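Local atomic coordinates of arginase (Glaciozyma antarctica, PDB entry 5YNL), a protein that probably hydrolyses L-arginine to L-ornithine and urea in a cold-adapted yeast, as other members of the arginase family do. Residues 59-64 with 146-151. Sequence-based numbering, arbitrary orientation.
Sequences GIVGCP and QLTVTL
Val61 spreads its two methyls over two threonines of the parallel neighbour strand: CG1 meets Thr148 CG2 at 3.7 Å, and CG2 meets Thr150 CG2 at 3.5 Å. Both threonines hold CG2 anti to the backbone N, which turns a methyl to the valine and leaves OG1 beside the backbone N. Thr150 OG1 is hydrogen-bonded to Thr161, so threonine suits a place that needs one apolar and one polar branch. Gln146 reaches across with an extended chain, bringing OE1 to 3.2 Å from the bare CA of Gly59, where glycine has no side chain to meet it; its amide is fixed by His141 and Asp98. Gly59 and Val61 each bond to the other strand through both N and O, as in Val61 N to Val149 O at 3.0 Å, and Cys63 N closes the series on Leu151 O at 3.0 Å. On the other face Ile60 packs loosely on Val149, and helix 86-92 covers Ile60 and Leu151, while helix 124-142 lies over Val61 and the threonines. In this three-layer alpha/beta/alpha arginase fold, five bonds join the facing edges, and the outer edges bond onward, Ile60 to Asp98 and Thr148 to Val325, as befits inner strands.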
loop_
_atom_site.group_PDB
_atom_site.type_symbol
_atom_site.label_atom_id
_atom_site.label_comp_id
_atom_site.label_asym_id
_atom_site.label_seq_id
_atom_site.Cartn_x
_atom_site.Cartn_y
_atom_site.Cartn_z
ATOM N N GLY A 59 1.995 13.413 4.368
ATOM C CA GLY A 59 0.666 13.334 4.942
ATOM C C GLY A 59 0.559 12.064 5.758
ATOM O O GLY A 59 0.999 10.988 5.325
ATOM N N ILE A 60 -0.015 12.168 6.946
ATOM C CA ILE A 60 -0.121 10.996 7.792
ATOM C C ILE A 60 -1.575 10.709 8.129
ATOM O O ILE A 60 -2.253 11.546 8.742
ATOM C CB ILE A 60 0.734 11.146 9.075
ATOM C CG1 ILE A 60 2.223 11.084 8.714
ATOM C CG2 ILE A 60 0.394 10.053 10.085
ATOM C CD1 ILE A 60 3.133 11.217 9.886
ATOM N N VAL A 61 -2.063 9.540 7.707
ATOM C CA VAL A 61 -3.406 9.126 8.108
ATOM C C VAL A 61 -3.385 7.740 8.752
ATOM O O VAL A 61 -2.985 6.747 8.132
ATOM C CB VAL A 61 -4.504 9.291 6.974
ATOM C CG1 VAL A 61 -4.034 10.223 5.839
ATOM C CG2 VAL A 61 -4.973 7.963 6.423
ATOM N N GLY A 62 -3.765 7.689 10.027
ATOM C CA GLY A 62 -3.830 6.425 10.730
ATOM C C GLY A 62 -5.259 5.937 10.796
ATOM O O GLY A 62 -6.179 6.730 11.007
ATOM N N CYS A 63 -5.449 4.638 10.600
ATOM C CA CYS A 63 -6.752 4.015 10.787
ATOM C C CYS A 63 -6.629 2.647 11.460
ATOM O O CYS A 63 -6.221 1.667 10.827
ATOM C CB CYS A 63 -7.493 3.888 9.461
ATOM S SG CYS A 63 -8.883 2.718 9.534
ATOM N N PRO A 64 -6.999 2.578 12.744
ATOM C CA PRO A 64 -6.829 1.395 13.597
ATOM C C PRO A 64 -7.806 0.251 13.304
ATOM O O PRO A 64 -7.948 -0.625 14.160
ATOM C CB PRO A 64 -7.119 1.928 15.009
ATOM C CG PRO A 64 -7.189 3.420 14.891
ATOM C CD PRO A 64 -7.587 3.706 13.480
ATOM N N GLN A 146 1.246 16.261 -1.208
ATOM C CA GLN A 146 1.831 15.512 -0.112
ATOM C C GLN A 146 2.100 14.072 -0.532
ATOM O O GLN A 146 1.522 13.575 -1.501
ATOM C CB GLN A 146 0.914 15.553 1.104
ATOM C CG GLN A 146 0.680 16.944 1.626
ATOM C CD GLN A 146 0.028 16.928 2.979
ATOM O OE1 GLN A 146 -0.464 15.898 3.423
ATOM N NE2 GLN A 146 0.026 18.069 3.649
ATOM N N LEU A 147 3.003 13.409 0.181
ATOM C CA LEU A 147 3.127 11.960 0.061
ATOM C C LEU A 147 2.302 11.428 1.228
ATOM O O LEU A 147 2.637 11.705 2.371
ATOM C CB LEU A 147 4.596 11.540 0.193
ATOM C CG LEU A 147 5.062 10.197 -0.381
ATOM C CD1 LEU A 147 6.576 10.161 -0.393
ATOM C CD2 LEU A 147 4.496 9.033 0.431
ATOM N N THR A 148 1.204 10.724 0.956
ATOM C CA THR A 148 0.311 10.267 2.028
ATOM C C THR A 148 0.767 8.921 2.596
ATOM O O THR A 148 0.736 7.887 1.903
ATOM C CB THR A 148 -1.125 10.128 1.538
ATOM O OG1 THR A 148 -1.467 11.289 0.766
ATOM C CG2 THR A 148 -2.081 9.960 2.714
ATOM N N VAL A 149 1.197 8.938 3.850
ATOM C CA VAL A 149 1.585 7.718 4.543
ATOM C C VAL A 149 0.362 7.201 5.296
ATOM O O VAL A 149 -0.043 7.799 6.298
ATOM C CB VAL A 149 2.762 7.965 5.533
ATOM C CG1 VAL A 149 3.168 6.671 6.234
ATOM C CG2 VAL A 149 3.969 8.581 4.803
ATOM N N THR A 150 -0.246 6.113 4.817
ATOM C CA THR A 150 -1.364 5.533 5.558
ATOM C C THR A 150 -0.872 4.427 6.474
ATOM O O THR A 150 -0.287 3.414 6.022
ATOM C CB THR A 150 -2.508 5.011 4.684
ATOM O OG1 THR A 150 -2.835 5.980 3.685
ATOM C CG2 THR A 150 -3.735 4.764 5.546
ATOM N N LEU A 151 -1.097 4.651 7.771
ATOM C CA LEU A 151 -0.705 3.712 8.801
ATOM C C LEU A 151 -1.938 2.913 9.127
ATOM O O LEU A 151 -2.905 3.435 9.699
ATOM C CB LEU A 151 -0.196 4.441 10.043
ATOM C CG LEU A 151 1.076 5.238 9.781
ATOM C CD1 LEU A 151 1.636 5.836 11.077
ATOM C CD2 LEU A 151 2.119 4.361 9.062
#